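Local coordinates for protein tudor (PDB 4Q5W) that recognises symmetrically dimethylated arginines of Aubergine, may act in piRNA-mediated transposon repression, and is required during oogenesis for primordial germ cell formation, at residues T4-I8 with K137-V142; I109-E113 with P151-L156. One frame throughout, in Å; residues are numbered along the deposited sequence. Where two conformers were deposited one is given.

Interaction 1: residues T4-I8 with K137-V142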
loop_
_atom_site.group_PDB
_atom_site.type_symbol
_atom_site.label_atom_id
_atom_site.label_comp_id
_atom_site.label_asym_id
_atom_site.label_seq_id
_atom_site.Cartn_x
_atom_site.Cartn_y
_atom_site.Cartn_z
ATOM N N THR A 4 7.043 -4.421 -16.676
ATOM C CA THR A 4 7.411 -3.222 -15.927
ATOM C C THR A 4 7.602 -3.516 -14.438
ATOM O O THR A 4 7.129 -4.531 -13.936
ATOM C CB THR A 4 6.390 -2.086 -16.122
ATOM O OG1 THR A 4 7.008 -0.833 -15.804
ATOM C CG2 THR A 4 5.160 -2.277 -15.244
ATOM N N LYS A 5 8.308 -2.625 -13.745
ATOM C CA LYS A 5 8.710 -2.860 -12.367
ATOM C C LYS A 5 7.910 -1.981 -11.416
ATOM O O LYS A 5 7.535 -0.866 -11.770
ATOM C CB LYS A 5 10.198 -2.539 -12.189
ATOM C CG LYS A 5 10.722 -2.869 -10.790
ATOM C CD LYS A 5 12.231 -2.762 -10.692
ATOM C CE LYS A 5 12.699 -1.317 -10.631
ATOM N NZ LYS A 5 14.187 -1.234 -10.521
ATOM N N ALA A 6 7.651 -2.489 -10.216
ATOM C CA ALA A 6 6.977 -1.703 -9.192
ATOM C C ALA A 6 7.380 -2.193 -7.811
ATOM O O ALA A 6 7.973 -3.265 -7.662
ATOM C CB ALA A 6 5.469 -1.796 -9.363
ATOM N N ILE A 7 7.067 -1.395 -6.798
ATOM C CA ILE A 7 7.266 -1.805 -5.411
ATOM C C ILE A 7 5.927 -1.872 -4.692
ATOM O O ILE A 7 5.157 -0.906 -4.710
ATOM C CB ILE A 7 8.155 -0.821 -4.650
ATOM C CG1 ILE A 7 9.564 -0.802 -5.239
ATOM C CG2 ILE A 7 8.200 -1.182 -3.164
ATOM C CD1 ILE A 7 10.439 0.278 -4.641
ATOM N N ILE A 8 5.636 -3.009 -4.066
ATOM C CA ILE A 8 4.401 -3.137 -3.299
ATOM C C ILE A 8 4.556 -2.439 -1.957
ATOM O O ILE A 8 5.467 -2.745 -1.183
ATOM C CB ILE A 8 3.991 -4.615 -3.140
ATOM C CG1 ILE A 8 3.642 -5.171 -4.523
ATOM C CG2 ILE A 8 2.801 -4.761 -2.186
ATOM C CD1 ILE A 8 3.347 -6.661 -4.553
ATOM N N LYS A 137 11.772 -7.708 -0.851
ATOM C CA LYS A 137 11.534 -6.338 -0.371
ATOM C C LYS A 137 10.458 -5.621 -1.187
ATOM O O LYS A 137 10.571 -4.428 -1.461
ATOM C CB LYS A 137 12.821 -5.493 -0.352
ATOM C CG LYS A 137 14.086 -6.222 0.105
ATOM C CD LYS A 137 13.915 -6.918 1.448
ATOM C CE LYS A 137 13.832 -5.937 2.607
ATOM N NZ LYS A 137 13.708 -6.666 3.903
ATOM N N GLY A 138 9.426 -6.363 -1.581
ATOM C CA GLY A 138 8.293 -5.800 -2.289
ATOM C C GLY A 138 8.507 -5.462 -3.754
ATOM O O GLY A 138 7.587 -4.953 -4.397
ATOM N N VAL A 139 9.696 -5.729 -4.292
ATOM C CA VAL A 139 9.974 -5.363 -5.689
ATOM C C VAL A 139 9.507 -6.459 -6.640
ATOM O O VAL A 139 9.937 -7.604 -6.518
ATOM C CB VAL A 139 11.466 -5.074 -5.934
ATOM C CG1 VAL A 139 11.656 -4.334 -7.253
ATOM C CG2 VAL A 139 12.036 -4.253 -4.790
ATOM N N VAL A 140 8.638 -6.090 -7.584
ATOM C CA VAL A 140 7.969 -7.031 -8.471
ATOM C C VAL A 140 7.942 -6.580 -9.923
ATOM O O VAL A 140 7.898 -5.383 -10.232
ATOM C CB VAL A 140 6.502 -7.283 -8.047
ATOM C CG1 VAL A 140 6.442 -8.098 -6.773
ATOM C CG2 VAL A 140 5.741 -5.955 -7.875
ATOM N N ALA A 141 7.960 -7.557 -10.818
ATOM C CA ALA A 141 7.641 -7.305 -12.208
ATOM C C ALA A 141 6.137 -7.433 -12.368
ATOM O O ALA A 141 5.504 -8.298 -11.756
ATOM C CB ALA A 141 8.381 -8.284 -13.124
ATOM N N VAL A 142 5.557 -6.558 -13.180
ATOM C CA VAL A 142 4.108 -6.512 -13.316
ATOM C C VAL A 142 3.685 -6.716 -14.767
ATOM O O VAL A 142 4.175 -6.042 -15.668
ATOM C CB VAL A 142 3.548 -5.149 -12.826
ATOM C CG1 VAL A 142 2.017 -5.111 -12.938
ATOM C CG2 VAL A 142 4.007 -4.864 -11.417
#

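Interaction 2: residues I109-E113 with P151-L156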
loop_
_atom_site.group_PDB
_atom_site.type_symbol
_atom_site.label_atom_id
_atom_site.label_comp_id
_atom_site.label_asym_id
_atom_site.label_seq_id
_atom_site.Cartn_x
_atom_site.Cartn_y
_atom_site.Cartn_z
ATOM N N ILE A 109 -3.642 1.103 -7.334
ATOM C CA ILE A 109 -4.186 -0.153 -6.840
ATOM C C ILE A 109 -4.370 -1.174 -7.962
ATOM O O ILE A 109 -4.915 -0.863 -9.026
ATOM C CB ILE A 109 -5.544 0.059 -6.164
ATOM C CG1 ILE A 109 -5.423 1.069 -5.023
ATOM C CG2 ILE A 109 -6.101 -1.264 -5.656
ATOM C CD1 ILE A 109 -6.763 1.460 -4.416
ATOM N N CYS A 110 -3.895 -2.392 -7.725
ATOM C CA CYS A 110 -4.095 -3.489 -8.665
ATOM C C CYS A 110 -4.578 -4.724 -7.930
ATOM O O CYS A 110 -4.563 -4.767 -6.701
ATOM C CB CYS A 110 -2.795 -3.811 -9.390
ATOM S SG CYS A 110 -2.176 -2.429 -10.352
ATOM N N SER A 111 -4.985 -5.733 -8.690
ATOM C CA SER A 111 -5.498 -6.970 -8.122
ATOM C C SER A 111 -4.795 -8.169 -8.736
ATOM O O SER A 111 -4.565 -8.196 -9.936
ATOM C CB SER A 111 -6.996 -7.075 -8.407
ATOM O OG SER A 111 -7.504 -8.356 -8.047
ATOM N N MET A 112 -4.461 -9.167 -7.922
ATOM C CA MET A 112 -4.032 -10.437 -8.484
ATOM C C MET A 112 -5.264 -11.140 -9.027
ATOM O O MET A 112 -6.400 -10.731 -8.760
ATOM C CB MET A 112 -3.349 -11.315 -7.426
ATOM C CG MET A 112 -2.247 -10.601 -6.666
ATOM S SD MET A 112 -1.487 -11.638 -5.402
ATOM C CE MET A 112 -0.616 -12.721 -6.502
ATOM N N GLU A 113 -5.033 -12.182 -9.811
ATOM C CA GLU A 113 -6.090 -13.067 -10.257
ATOM C C GLU A 113 -6.803 -13.657 -9.032
ATOM O O GLU A 113 -6.217 -13.726 -7.949
ATOM C CB GLU A 113 -5.484 -14.156 -11.138
ATOM C CG GLU A 113 -4.892 -13.597 -12.436
ATOM C CD GLU A 113 -3.905 -14.543 -13.078
ATOM O OE1 GLU A 113 -2.745 -14.599 -12.601
ATOM O OE2 GLU A 113 -4.290 -15.220 -14.052
ATOM N N PRO A 151 -10.065 -2.988 -9.415
ATOM C CA PRO A 151 -8.723 -2.635 -9.899
ATOM C C PRO A 151 -8.312 -3.493 -11.093
ATOM O O PRO A 151 -8.903 -4.555 -11.307
ATOM C CB PRO A 151 -7.822 -2.960 -8.696
ATOM C CG PRO A 151 -8.757 -3.071 -7.512
ATOM C CD PRO A 151 -10.016 -3.622 -8.088
ATOM N N PRO A 152 -7.321 -3.031 -11.871
ATOM C CA PRO A 152 -6.810 -3.826 -12.987
ATOM C C PRO A 152 -6.201 -5.115 -12.460
ATOM O O PRO A 152 -5.601 -5.101 -11.390
ATOM C CB PRO A 152 -5.710 -2.934 -13.576
ATOM C CG PRO A 152 -6.011 -1.575 -13.099
ATOM C CD PRO A 152 -6.656 -1.720 -11.774
ATOM N N VAL A 153 -6.380 -6.210 -13.189
ATOM C CA VAL A 153 -5.836 -7.494 -12.778
ATOM C C VAL A 153 -4.440 -7.698 -13.358
ATOM O O VAL A 153 -4.222 -7.453 -14.545
ATOM C CB VAL A 153 -6.753 -8.643 -13.206
ATOM C CG1 VAL A 153 -6.186 -9.970 -12.746
ATOM C CG2 VAL A 153 -8.156 -8.429 -12.640
ATOM N N VAL A 154 -3.505 -8.146 -12.520
ATOM C CA VAL A 154 -2.105 -8.264 -12.919
ATOM C C VAL A 154 -1.494 -9.585 -12.485
ATOM O O VAL A 154 -2.026 -10.270 -11.601
ATOM C CB VAL A 154 -1.254 -7.169 -12.262
ATOM C CG1 VAL A 154 -1.691 -5.780 -12.733
ATOM C CG2 VAL A 154 -1.331 -7.293 -10.758
ATOM N N ARG A 155 -0.379 -9.936 -13.124
ATOM C CA ARG A 155 0.467 -11.039 -12.688
ATOM C C ARG A 155 1.740 -10.463 -12.106
ATOM O O ARG A 155 2.376 -9.621 -12.734
ATOM C CB ARG A 155 0.847 -11.940 -13.853
ATOM C CG ARG A 155 -0.257 -12.836 -14.343
ATOM C CD ARG A 155 0.300 -13.827 -15.340
ATOM N NE ARG A 155 -0.750 -14.295 -16.228
ATOM C CZ ARG A 155 -1.084 -13.674 -17.352
ATOM N NH1 ARG A 155 -0.438 -12.576 -17.715
ATOM N NH2 ARG A 155 -2.057 -14.152 -18.114
ATOM N N LEU A 156 2.116 -10.917 -10.916
ATOM C CA LEU A 156 3.297 -10.388 -10.243
ATOM C C LEU A 156 4.394 -11.438 -10.159
ATOM O O LEU A 156 4.130 -12.594 -9.833
ATOM C CB LEU A 156 2.936 -9.929 -8.828
ATOM C CG LEU A 156 1.774 -8.937 -8.719
ATOM C CD1 LEU A 156 1.397 -8.742 -7.260
ATOM C CD2 LEU A 156 2.141 -7.613 -9.359
HETATM O O HOH W 1 -2.248 -12.775 -10.709
#

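Interaction 1: residues T4-I8 with K137-V142
Two antiparallel strands, K5-I8 and V139-V142, satisfy every second residue of each other's backbone. A6 and V140 form the hydrogen-bonded pair: A6 N donates to V140 O and V140 N to A6 O, both at 2.9 Å. On one side of this pair V142 N donates to T4 O (2.7 Å), with a weak return bond from T4 N to V142 O (3.4 Å); on the other side I8 N donates to G138 O (2.8 Å). The backbones of K5 and I7 turn to S22 and Q20, those of V139 and A141 to K159 and T157.

G138 suits its place because phi is positive and a CB would collide with I8 O; K137 is the C' residue of a Schellman motif ending helix 122-134. On the face of A6, V140 and V142, small and branched apolar residues fit the interior, with A6 CB 4.0 Å from V142 CG2. On the opposite face the aliphatic part of K5 lies on V139 (K5 CD to V139 CG1 3.8 Å), as suits a long, exposed side chain. This pairing of first and fourth strands closes the five-stranded barrel of an OB fold, the SN-like part of an extended Tudor domain.

Interaction 2: residues I109-E113 with P151-L156
P151, which follows a cis peptide bond, turns its rigid apolar ring toward strand 109-112, with CG 3.7 Å from CG2 of I109. P152 has no N-H to give, but its O accepts a hydrogen bond from S111 N at 2.8 Å. V153 is the parallel partner of S111, its CA 3.2 Å from S111 O in a CA-H...O contact. The same S111 O takes V154 N at 2.8 Å, so one serine bonds to the residues flanking V153; S111 OG donates to M112 O (2.7 Å), which satisfies a buried hydroxyl.

V154 CG2 packs on C110 CB (4.0 Å), and its carbonyl accepts a hydrogen bond from a water that also donates to E113 OE1 and accepts one from E113 N, bridging the strands where they splay. The CA-to-CB bond of R155 points away, but CG bends back to 3.5 Å from E113 OE1; its guanidinium forms a salt bridge with E143, and E113 OE1, 4.2 Å from R155 NE, adds only nearby charge. L156 returns inward, its CD1 4.1 Å from M112 CG, and both touch I166 of helix 166-182. Short and twisted, this parallel pairing of third and fifth strands is characteristic of the OB-fold barrel.

In the fold
From the N terminus, T4-I8 starts the first barrel strand, and the chain continues through strand 16-21, helix 25-37 and the separate four-stranded Tudor sheet before returning at 108-112. Two helices then lead to K137-V142, where interaction 1 closes a loop of 128 residues and joins the two ends of the five-stranded sheet. The next strand brings P151-L156 to I109-E113, closing the shorter loop of interaction 2. Since the segments alternate, the loops cross rather than nest. Strands 139-144 and 153-158 are neighbours, so the contacts share one core: V142 packs on V154 and L156, and I8 on L156. Together they help close one barrel from strands preceding and following the Tudor sheet in sequence.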